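Local coordinates for protein putative S41 protease (Bacteroides fragilis NCTC 9343, PDB 3K50) that is probably a serine peptidase of family S41, carrying a PDZ domain, although its substrate is not known, at residues 18-21 against 22-26; 335-339 against 340-344; 55-58 against 59-63; 358-361 against 362-366. All coordinates share one frame; numbering follows the deposited sequence. Where two conformers were deposited one is given.

Contact 1: 18-21 against 22-26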
loop_
_atom_site.group_PDB
_atom_site.type_symbol
_atom_site.label_atom_id
_atom_site.label_comp_id
_atom_site.label_asym_id
_atom_site.label_seq_id
_atom_site.Cartn_x
_atom_site.Cartn_y
_atom_site.Cartn_z
ATOM N N TRP A 18 12.536 -15.664 -22.912
ATOM C CA TRP A 18 11.918 -16.037 -21.649
ATOM C C TRP A 18 10.557 -15.392 -21.323
ATOM O O TRP A 18 9.603 -16.076 -20.905
ATOM C CB TRP A 18 12.892 -15.694 -20.520
ATOM C CG TRP A 18 12.432 -16.085 -19.139
ATOM C CD1 TRP A 18 12.522 -17.317 -18.579
ATOM C CD2 TRP A 18 11.843 -15.227 -18.129
ATOM N NE1 TRP A 18 12.000 -17.297 -17.291
ATOM C CE2 TRP A 18 11.595 -16.023 -16.994
ATOM C CE3 TRP A 18 11.478 -13.881 -18.093
ATOM C CZ2 TRP A 18 11.040 -15.513 -15.839
ATOM C CZ3 TRP A 18 10.938 -13.373 -16.925
ATOM C CH2 TRP A 18 10.713 -14.189 -15.822
ATOM N N ILE A 19 10.486 -14.071 -21.468
ATOM C CA ILE A 19 9.307 -13.318 -21.057
ATOM C C ILE A 19 8.091 -13.780 -21.881
ATOM O O ILE A 19 7.023 -13.947 -21.353
ATOM C CB ILE A 19 9.572 -11.769 -21.061
ATOM C CG1 ILE A 19 8.391 -11.028 -20.454
ATOM C CG2 ILE A 19 9.851 -11.283 -22.471
ATOM C CD1 ILE A 19 8.666 -9.597 -20.115
ATOM N N ASP A 20 8.299 -14.083 -23.154
ATOM C CA ASP A 20 7.211 -14.573 -23.999
ATOM C C ASP A 20 6.765 -15.962 -23.551
ATOM O O ASP A 20 5.586 -16.238 -23.436
ATOM C CB ASP A 20 7.658 -14.696 -25.454
ATOM C CG ASP A 20 6.541 -15.210 -26.360
ATOM O OD1 ASP A 20 5.629 -14.435 -26.669
ATOM O OD2 ASP A 20 6.588 -16.382 -26.776
ATOM N N SER A 21 7.728 -16.775 -23.136
ATOM C CA SER A 21 7.458 -18.134 -22.697
ATOM C C SER A 21 6.807 -18.184 -21.329
ATOM O O SER A 21 5.763 -18.786 -21.221
ATOM C CB SER A 21 8.728 -18.984 -22.747
ATOM O OG SER A 21 9.746 -18.391 -21.981
ATOM N N VAL A 22 7.390 -17.556 -20.302
ATOM C CA VAL A 22 6.780 -17.520 -18.998
ATOM C C VAL A 22 5.336 -16.979 -19.109
ATOM O O VAL A 22 4.460 -17.482 -18.428
ATOM C CB VAL A 22 7.635 -16.731 -17.989
ATOM C CG1 VAL A 22 7.801 -15.293 -18.444
ATOM C CG2 VAL A 22 6.999 -16.803 -16.587
HETATM N N MSE A 23 5.070 -16.013 -20.001
HETATM C CA MSE A 23 3.710 -15.461 -20.113
HETATM C C MSE A 23 2.758 -16.442 -20.805
HETATM O O MSE A 23 1.653 -16.647 -20.377
HETATM C CB MSE A 23 3.705 -14.106 -20.878
HETATM C CG MSE A 23 4.181 -12.933 -20.023
HETATM SE SE MSE A 23 4.079 -11.235 -21.019
HETATM C CE MSE A 23 2.128 -10.973 -21.032
ATOM N N ARG A 24 3.191 -17.045 -21.896
ATOM C CA ARG A 24 2.296 -17.947 -22.612
ATOM C C ARG A 24 1.924 -19.170 -21.697
ATOM O O ARG A 24 0.852 -19.724 -21.825
ATOM C CB ARG A 24 2.858 -18.288 -24.013
ATOM C CG ARG A 24 2.738 -17.079 -24.941
ATOM C CD ARG A 24 3.169 -17.283 -26.395
ATOM N NE ARG A 24 3.145 -16.045 -27.196
ATOM C CZ ARG A 24 2.064 -15.477 -27.723
ATOM N NH1 ARG A 24 0.857 -16.000 -27.583
ATOM N NH2 ARG A 24 2.196 -14.359 -28.417
ATOM N N GLN A 25 2.780 -19.527 -20.739
ATOM C CA GLN A 25 2.492 -20.642 -19.870
ATOM C C GLN A 25 1.699 -20.222 -18.640
ATOM O O GLN A 25 0.743 -20.899 -18.270
ATOM C CB GLN A 25 3.798 -21.351 -19.432
ATOM C CG GLN A 25 3.602 -22.446 -18.304
ATOM C CD GLN A 25 2.573 -23.581 -18.618
ATOM O OE1 GLN A 25 1.799 -23.983 -17.738
ATOM N NE2 GLN A 25 2.560 -24.073 -19.868
ATOM N N GLU A 26 2.073 -19.100 -18.024
ATOM C CA GLU A 26 1.571 -18.738 -16.700
ATOM C C GLU A 26 0.547 -17.619 -16.586
ATOM O O GLU A 26 -0.066 -17.476 -15.546
ATOM C CB GLU A 26 2.750 -18.271 -15.844
ATOM C CG GLU A 26 3.932 -19.197 -15.754
ATOM C CD GLU A 26 3.677 -20.452 -14.943
ATOM O OE1 GLU A 26 2.644 -20.549 -14.291
ATOM O OE2 GLU A 26 4.536 -21.349 -14.952
#
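The indole of Trp-18 and the guanidinium of Arg-24 are the flat groups of this helical stretch, and each meets a residue four positions away. In the conformer given, Val-22 CG1 sits over one face of the indole, 3.8 Å from the centroid of the Trp-18 six-membered ring and almost directly above it, a CH-pi contact. The methyl is there because, in this conformer, CG1 stands between the backbone N and carbonyl carbon of Val-22 (chi1 61°). The same indole also meets the ring of His-337 edge-to-face. At the guanidinium edge, Asp-20 OD1 receives Arg-24 NE at 3.0 Å in a salt bridge. OD1 is met on its syn side but 27° out of the carboxylate plane, and the two planes stand 55° apart; one N-H, not two, serves the carboxylate. Arg-24 NH2 turns instead to the carbonyl of Pro-34.

Along the backbone, i to i+4 hydrogen bonds run from Trp-18 to Gln-25, the shortest being Val-22 N to Trp-18 O at 2.7 Å. Ile-19 and Met-23, a selenomethionine, lie one turn apart on the buried side against Phe-48 of helix 45-52.

The helix 18-26 is thus amphipathic: its apolar residues face strands and helix, while the partly exposed Asp-20/Arg-24 pair would largely offset each other's charge across one turn, through a single N-H and with carboxylate and guanidinium well out of one plane.

Contact 2: 335-339 against 340-344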
loop_
_atom_site.group_PDB
_atom_site.type_symbol
_atom_site.label_atom_id
_atom_site.label_comp_id
_atom_site.label_asym_id
_atom_site.label_seq_id
_atom_site.Cartn_x
_atom_site.Cartn_y
_atom_site.Cartn_z
ATOM N N PHE A 335 7.978 -13.680 -11.123
ATOM C CA PHE A 335 8.775 -14.635 -11.858
ATOM C C PHE A 335 10.097 -13.901 -12.104
ATOM O O PHE A 335 10.095 -12.794 -12.631
ATOM C CB PHE A 335 8.090 -15.049 -13.163
ATOM C CG PHE A 335 6.797 -15.778 -12.960
ATOM C CD1 PHE A 335 5.611 -15.090 -12.824
ATOM C CD2 PHE A 335 6.781 -17.167 -12.873
ATOM C CE1 PHE A 335 4.395 -15.789 -12.632
ATOM C CE2 PHE A 335 5.599 -17.856 -12.640
ATOM C CZ PHE A 335 4.406 -17.145 -12.481
ATOM N N VAL A 336 11.202 -14.491 -11.681
ATOM C CA VAL A 336 12.541 -13.887 -11.831
ATOM C C VAL A 336 13.206 -14.385 -13.082
ATOM O O VAL A 336 13.203 -15.600 -13.327
ATOM C CB VAL A 336 13.435 -14.213 -10.620
ATOM C CG1 VAL A 336 14.702 -13.380 -10.644
ATOM C CG2 VAL A 336 12.692 -13.921 -9.332
ATOM N N HIS A 337 13.740 -13.475 -13.909
ATOM C CA HIS A 337 14.433 -13.880 -15.137
ATOM C C HIS A 337 15.656 -14.707 -14.712
ATOM O O HIS A 337 16.289 -14.360 -13.732
ATOM C CB HIS A 337 14.923 -12.702 -15.960
ATOM C CG HIS A 337 15.406 -13.074 -17.333
ATOM N ND1 HIS A 337 16.682 -13.541 -17.579
ATOM C CD2 HIS A 337 14.797 -13.016 -18.546
ATOM C CE1 HIS A 337 16.824 -13.792 -18.870
ATOM N NE2 HIS A 337 15.703 -13.449 -19.486
ATOM N N PRO A 338 15.977 -15.784 -15.438
ATOM C CA PRO A 338 17.150 -16.604 -15.033
ATOM C C PRO A 338 18.484 -15.872 -14.962
ATOM O O PRO A 338 19.272 -16.128 -14.065
ATOM C CB PRO A 338 17.231 -17.669 -16.118
ATOM C CG PRO A 338 15.865 -17.725 -16.706
ATOM C CD PRO A 338 15.282 -16.354 -16.603
ATOM N N THR A 339 18.728 -14.948 -15.882
ATOM C CA THR A 339 20.002 -14.254 -15.926
ATOM C C THR A 339 19.992 -12.712 -15.960
ATOM O O THR A 339 20.940 -12.100 -15.465
ATOM C CB THR A 339 20.801 -14.739 -17.152
ATOM O OG1 THR A 339 20.099 -14.446 -18.364
ATOM C CG2 THR A 339 21.047 -16.246 -17.101
ATOM N N ASP A 340 18.925 -12.083 -16.455
ATOM C CA ASP A 340 18.920 -10.631 -16.673
ATOM C C ASP A 340 18.473 -9.784 -15.511
ATOM O O ASP A 340 18.136 -8.625 -15.690
ATOM C CB ASP A 340 18.066 -10.299 -17.895
ATOM C CG ASP A 340 18.671 -10.795 -19.175
ATOM O OD1 ASP A 340 19.899 -11.064 -19.201
ATOM O OD2 ASP A 340 17.922 -10.880 -20.173
ATOM N N ARG A 341 18.400 -10.362 -14.328
ATOM C CA ARG A 341 18.115 -9.596 -13.135
ATOM C C ARG A 341 16.881 -8.651 -13.189
ATOM O O ARG A 341 16.968 -7.491 -12.854
ATOM C CB ARG A 341 19.366 -8.807 -12.711
ATOM C CG ARG A 341 20.594 -9.722 -12.469
ATOM C CD ARG A 341 21.792 -9.018 -11.777
ATOM N NE ARG A 341 21.434 -8.256 -10.562
ATOM C CZ ARG A 341 21.206 -8.764 -9.340
ATOM N NH1 ARG A 341 21.261 -10.077 -9.108
ATOM N NH2 ARG A 341 20.893 -7.944 -8.332
ATOM N N PHE A 342 15.738 -9.145 -13.632
ATOM C CA PHE A 342 14.521 -8.388 -13.421
ATOM C C PHE A 342 13.468 -9.380 -12.965
ATOM O O PHE A 342 13.644 -10.592 -13.067
ATOM C CB PHE A 342 14.063 -7.620 -14.660
ATOM C CG PHE A 342 13.608 -8.485 -15.814
ATOM C CD1 PHE A 342 12.285 -8.875 -15.937
ATOM C CD2 PHE A 342 14.492 -8.817 -16.820
ATOM C CE1 PHE A 342 11.855 -9.602 -17.045
ATOM C CE2 PHE A 342 14.094 -9.551 -17.922
ATOM C CZ PHE A 342 12.773 -9.948 -18.043
ATOM N N ILE A 343 12.402 -8.833 -12.428
ATOM C CA ILE A 343 11.261 -9.595 -11.935
ATOM C C ILE A 343 10.047 -9.178 -12.753
ATOM O O ILE A 343 9.798 -7.960 -12.909
ATOM C CB ILE A 343 10.928 -9.272 -10.478
ATOM C CG1 ILE A 343 12.115 -9.552 -9.537
ATOM C CG2 ILE A 343 9.658 -10.064 -10.028
ATOM C CD1 ILE A 343 11.953 -8.916 -8.182
ATOM N N LEU A 344 9.347 -10.191 -13.274
ATOM C CA LEU A 344 8.061 -10.061 -13.981
ATOM C C LEU A 344 6.973 -10.368 -12.970
ATOM O O LEU A 344 6.876 -11.508 -12.517
ATOM C CB LEU A 344 7.942 -11.057 -15.117
ATOM C CG LEU A 344 6.568 -11.203 -15.828
ATOM C CD1 LEU A 344 6.087 -9.814 -16.301
ATOM C CD2 LEU A 344 6.631 -12.171 -17.013
HETATM O O HOH W 1 18.421 -12.989 -13.014
#
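His-337 has its CG opposite the backbone N (chi1 -169°), which carries the imidazole to Asp-340 and to an oblique meeting with the Phe-342 ring, the ring planes at 38°. Phe-342 in turn carries its ring between backbone N and carbonyl carbon (chi1 67°), a setting that swings one face against His-337 CB, 4.0 Å from the centroid of the Phe-342 ring. On its other flank the imidazole is stacked with the carboxylate of Asp-340, the planes nearly parallel, and Asp-340 OD2 lies above the ring near its rim, 3.4 Å from His-337 CE1. Pro-338 CD occupies the opposite face. Thr-339 N donates to His-337 ND1 at 3.0 Å, which fixes the rotation of the ring inside the loop.

Phe-335 and Leu-344 form an antiparallel hydrogen-bonded pair, each N bonding the other's O, and His-337 N reaches Phe-342 O at 3.0 Å in a nearly straight bond. Farther into the loop a water takes over, donating to His-337 O and accepting from Arg-341 N. Val-336 and Ile-343 form a non-hydrogen-bonded pair, while Arg-341 reaches out to a salt bridge with Asp-68.

This is the closed end of an antiparallel beta hairpin, strands 330-336 and 342-352, with its connecting loop held by a histidine.

Contact 3: 55-58 against 59-63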
loop_
_atom_site.group_PDB
_atom_site.type_symbol
_atom_site.label_atom_id
_atom_site.label_comp_id
_atom_site.label_asym_id
_atom_site.label_seq_id
_atom_site.Cartn_x
_atom_site.Cartn_y
_atom_site.Cartn_z
ATOM N N SER A 55 -5.588 -6.562 -23.211
ATOM C CA SER A 55 -6.106 -5.200 -23.018
ATOM C C SER A 55 -6.722 -4.982 -21.654
ATOM O O SER A 55 -6.791 -3.849 -21.213
ATOM C CB SER A 55 -7.117 -4.847 -24.078
ATOM O OG SER A 55 -6.524 -4.965 -25.349
HETATM N N MSE A 56 -7.125 -6.070 -20.988
HETATM C CA MSE A 56 -7.710 -5.978 -19.634
HETATM C C MSE A 56 -6.656 -5.645 -18.610
HETATM O O MSE A 56 -6.982 -5.187 -17.527
HETATM C CB MSE A 56 -8.379 -7.279 -19.228
HETATM C CG MSE A 56 -9.583 -7.718 -20.111
HETATM SE SE MSE A 56 -9.097 -8.718 -21.643
HETATM C CE MSE A 56 -8.490 -10.501 -20.839
ATOM N N ASP A 57 -5.383 -5.833 -18.970
ATOM C CA ASP A 57 -4.257 -5.635 -18.029
ATOM C C ASP A 57 -3.849 -4.169 -17.972
ATOM O O ASP A 57 -2.900 -3.786 -18.614
ATOM C CB ASP A 57 -3.089 -6.508 -18.480
ATOM C CG ASP A 57 -2.115 -6.828 -17.368
ATOM O OD1 ASP A 57 -1.863 -5.960 -16.488
ATOM O OD2 ASP A 57 -1.592 -7.957 -17.412
ATOM N N ASN A 58 -4.574 -3.397 -17.152
ATOM C CA ASN A 58 -4.387 -1.962 -16.967
ATOM C C ASN A 58 -3.246 -1.678 -15.993
ATOM O O ASN A 58 -3.446 -1.165 -14.885
ATOM C CB ASN A 58 -5.692 -1.329 -16.466
ATOM C CG ASN A 58 -5.642 0.200 -16.439
ATOM O OD1 ASN A 58 -5.015 0.824 -17.283
ATOM N ND2 ASN A 58 -6.304 0.798 -15.459
ATOM N N GLY A 59 -2.035 -2.043 -16.385
ATOM C CA GLY A 59 -0.910 -1.835 -15.501
ATOM C C GLY A 59 -0.862 -2.768 -14.319
ATOM O O GLY A 59 -0.134 -2.495 -13.346
ATOM N N PHE A 60 -1.562 -3.899 -14.397
ATOM C CA PHE A 60 -1.491 -4.853 -13.293
ATOM C C PHE A 60 -0.138 -5.596 -13.345
ATOM O O PHE A 60 0.657 -5.580 -12.394
ATOM C CB PHE A 60 -2.672 -5.796 -13.287
ATOM C CG PHE A 60 -4.015 -5.125 -13.411
ATOM C CD1 PHE A 60 -4.276 -3.907 -12.797
ATOM C CD2 PHE A 60 -5.032 -5.752 -14.084
ATOM C CE1 PHE A 60 -5.505 -3.316 -12.926
ATOM C CE2 PHE A 60 -6.282 -5.169 -14.201
ATOM C CZ PHE A 60 -6.525 -3.966 -13.606
ATOM N N SER A 61 0.155 -6.204 -14.473
ATOM C CA SER A 61 1.443 -6.833 -14.663
ATOM C C SER A 61 2.496 -5.779 -14.826
ATOM O O SER A 61 2.275 -4.767 -15.482
ATOM C CB SER A 61 1.411 -7.697 -15.918
ATOM O OG SER A 61 0.452 -8.705 -15.791
ATOM N N LYS A 62 3.689 -6.027 -14.288
ATOM C CA LYS A 62 4.752 -5.041 -14.421
ATOM C C LYS A 62 6.153 -5.609 -14.183
ATOM O O LYS A 62 6.309 -6.673 -13.599
ATOM C CB LYS A 62 4.538 -3.910 -13.439
ATOM C CG LYS A 62 4.552 -4.302 -12.026
ATOM C CD LYS A 62 3.889 -3.202 -11.182
ATOM C CE LYS A 62 4.004 -3.465 -9.671
ATOM N NZ LYS A 62 5.439 -3.476 -9.184
ATOM N N ILE A 63 7.149 -4.869 -14.659
ATOM C CA ILE A 63 8.560 -5.233 -14.514
ATOM C C ILE A 63 9.128 -4.445 -13.338
ATOM O O ILE A 63 8.891 -3.236 -13.208
ATOM C CB ILE A 63 9.396 -4.923 -15.787
ATOM C CG1 ILE A 63 8.821 -5.605 -17.048
ATOM C CG2 ILE A 63 10.909 -5.252 -15.543
ATOM C CD1 ILE A 63 8.716 -7.164 -16.989
HETATM O O HOH W 2 0.179 -4.257 -17.283
#
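The loop between helix 45-52 and strand 62-65 is folded around a carboxylate, that of Asp-57, which grips the backbone and side chain of Ser-61 four residues on. Asp-57 OD1 accepts Ser-61 N at 2.9 Å in a nearly straight bond (169°), and Asp-57 OD2 accepts Ser-61 OG at 2.7 Å; both oxygens use their syn lone pairs, making a two-pronged hold on one residue. Phe-60 N adds a weak bond to Asp-57 OD1 at 3.0 Å. A water within reach of several acceptors lies 2.8 Å from Asp-57 OD1 and is also bonded to Ser-61 O. With Tyr-27 OH donating to the carboxylate as well, the buried charge is well satisfied, which would favour its ionised form. Ser-61, just before strand 62-65, has its OG hydrogen-bonded to Val-347 N of strand 342-352.

Phe-60 folds back along the loop. With CG beside its backbone N (chi1 -49°), the ring lies under the turn, and Asn-58 N stands 3.8 Å above the centre of one face. Met-56 O approaches the same ring obliquely, 3.4 Å from Phe-60 CE2. Gly-59 has positive phi and gives a weak bond from its N to Asp-57 O.

Asp-57 and Asn-58 are centres of successive inverse gamma turns in this tight, aspartate-bound loop.

Contact 4: 358-361 against 362-366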
loop_
_atom_site.group_PDB
_atom_site.type_symbol
_atom_site.label_atom_id
_atom_site.label_comp_id
_atom_site.label_asym_id
_atom_site.label_seq_id
_atom_site.Cartn_x
_atom_site.Cartn_y
_atom_site.Cartn_z
ATOM N N SER A 358 -15.546 -10.291 -7.940
ATOM C CA SER A 358 -14.378 -9.406 -7.821
ATOM C C SER A 358 -14.683 -8.222 -8.738
ATOM O O SER A 358 -13.855 -7.763 -9.496
ATOM C CB SER A 358 -13.077 -10.104 -8.218
ATOM O OG SER A 358 -13.126 -10.729 -9.490
ATOM N N ASP A 359 -15.899 -7.726 -8.629
ATOM C CA ASP A 359 -16.399 -6.799 -9.578
ATOM C C ASP A 359 -16.197 -5.319 -9.120
ATOM O O ASP A 359 -17.151 -4.591 -8.910
ATOM C CB ASP A 359 -17.851 -7.224 -9.867
ATOM C CG ASP A 359 -17.946 -8.637 -10.530
ATOM O OD1 ASP A 359 -17.130 -9.583 -10.253
ATOM O OD2 ASP A 359 -18.867 -8.809 -11.362
ATOM N N TYR A 360 -14.919 -4.941 -8.969
ATOM C CA TYR A 360 -14.468 -3.617 -8.574
ATOM C C TYR A 360 -13.445 -3.065 -9.557
ATOM O O TYR A 360 -12.550 -2.317 -9.163
ATOM C CB TYR A 360 -13.863 -3.596 -7.141
ATOM C CG TYR A 360 -12.847 -4.662 -6.799
ATOM C CD1 TYR A 360 -13.265 -5.931 -6.425
ATOM C CD2 TYR A 360 -11.480 -4.360 -6.701
ATOM C CE1 TYR A 360 -12.381 -6.880 -6.069
ATOM C CE2 TYR A 360 -10.558 -5.329 -6.371
ATOM C CZ TYR A 360 -11.025 -6.573 -5.998
ATOM O OH TYR A 360 -10.155 -7.567 -5.655
ATOM N N ALA A 361 -13.634 -3.365 -10.841
ATOM C CA ALA A 361 -12.862 -2.735 -11.898
ATOM C C ALA A 361 -12.989 -1.219 -11.666
ATOM O O ALA A 361 -14.031 -0.734 -11.270
ATOM C CB ALA A 361 -13.436 -3.125 -13.269
ATOM N N THR A 362 -11.908 -0.497 -11.859
ATOM C CA THR A 362 -11.812 0.969 -11.643
ATOM C C THR A 362 -11.744 1.396 -10.170
ATOM O O THR A 362 -11.498 2.572 -9.878
ATOM C CB THR A 362 -12.889 1.856 -12.434
ATOM O OG1 THR A 362 -14.098 2.014 -11.680
ATOM C CG2 THR A 362 -13.175 1.295 -13.836
ATOM N N GLY A 363 -11.888 0.445 -9.246
ATOM C CA GLY A 363 -11.710 0.706 -7.831
ATOM C C GLY A 363 -12.966 0.703 -6.978
ATOM O O GLY A 363 -14.101 0.759 -7.494
ATOM N N PHE A 364 -12.753 0.574 -5.673
ATOM C CA PHE A 364 -13.871 0.677 -4.749
ATOM C C PHE A 364 -14.055 2.143 -4.414
ATOM O O PHE A 364 -13.146 2.787 -3.891
ATOM C CB PHE A 364 -13.614 -0.067 -3.444
ATOM C CG PHE A 364 -13.833 -1.568 -3.518
ATOM C CD1 PHE A 364 -15.119 -2.093 -3.583
ATOM C CD2 PHE A 364 -12.784 -2.434 -3.430
ATOM C CE1 PHE A 364 -15.320 -3.449 -3.577
ATOM C CE2 PHE A 364 -12.982 -3.820 -3.420
ATOM C CZ PHE A 364 -14.251 -4.314 -3.515
ATOM N N LYS A 365 -15.256 2.625 -4.646
ATOM C CA LYS A 365 -15.623 3.975 -4.292
ATOM C C LYS A 365 -15.777 4.094 -2.779
ATOM O O LYS A 365 -16.344 3.231 -2.136
ATOM C CB LYS A 365 -16.927 4.334 -4.999
ATOM C CG LYS A 365 -17.274 5.791 -4.889
ATOM C CD LYS A 365 -18.496 6.243 -5.747
ATOM C CE LYS A 365 -19.835 6.194 -4.997
ATOM N NZ LYS A 365 -20.901 7.072 -5.632
ATOM N N PRO A 366 -15.285 5.162 -2.191
ATOM C CA PRO A 366 -15.478 5.185 -0.745
ATOM C C PRO A 366 -16.944 5.404 -0.329
ATOM O O PRO A 366 -17.726 6.019 -1.069
ATOM C CB PRO A 366 -14.626 6.399 -0.292
ATOM C CG PRO A 366 -14.516 7.293 -1.438
ATOM C CD PRO A 366 -14.539 6.354 -2.682
#
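Aromatic contact dominates between Tyr-360 and Phe-364, whose rings form an offset stack with centroids 4.5 Å apart and planes at 16°. The overlap is along the CB side of the tyrosine: Phe-364 CE2 lies over the Tyr-360 face toward its rim, and Tyr-360 CD1 comes within 3.5 Å of Phe-364 CZ. Tyr-360 CB in turn sits over the middle of the phenylalanine ring, 3.7 Å from its centroid and 9° off its normal, so the pair adds a CH-pi contact to the stack. A chi1 of 48° at Tyr-360, placing CG between backbone N and carbonyl carbon, directs the ring to the same side of the turn as Phe-364.

Hydrogen bonding closes the turn that joins the two rings. Gly-363 N donates to Tyr-360 O at 2.8 Å, approaching from above the carbonyl plane, in the bond that defines a type II beta turn over Ala-361 and Thr-362. Thr-362 takes the positive-phi third position, and Gly-363 follows with a backbone shape that suits a residue lacking CB. Thr-362 OG1 bends back to Ala-361 O at 2.8 Å, and it is also bonded to Lys-324 NZ and to a glycerol molecule probably carried over from crystallisation.

In the fold, this turn belongs to the loop between strands 342-352 and 368-369. Both aromatic side chains rest on helix 304-312, Tyr-360 touching Glu-306 and Asn-310, while Phe-364 N is held by Thr-325, just beyond strand 317-322.

In the fold
Contacts 1, 2 and 3 cluster on one side of the chain and touch one another: the helix of contact 1 packs its tryptophan against the hairpin of contact 2, and Ile-63 of contact 3 meets Ile-19 and Leu-344. Contacts 2 and 3 share a sheet, through neighbouring strands 342-352 and 62-65. Contact 4 stands apart, its nearest atoms about 7 Å from contact 3 and about 16 Å or more from the others. Contacts 1 and 3 are partly buried, whereas 2 and 4 are surface turns. Chemistry differs with place: a helical salt bridge in contact 1, backbone pairing and a histidine-centred loop in 2, a buried carboxylate with neutral donors in 3, stacked rings at a beta turn in 4.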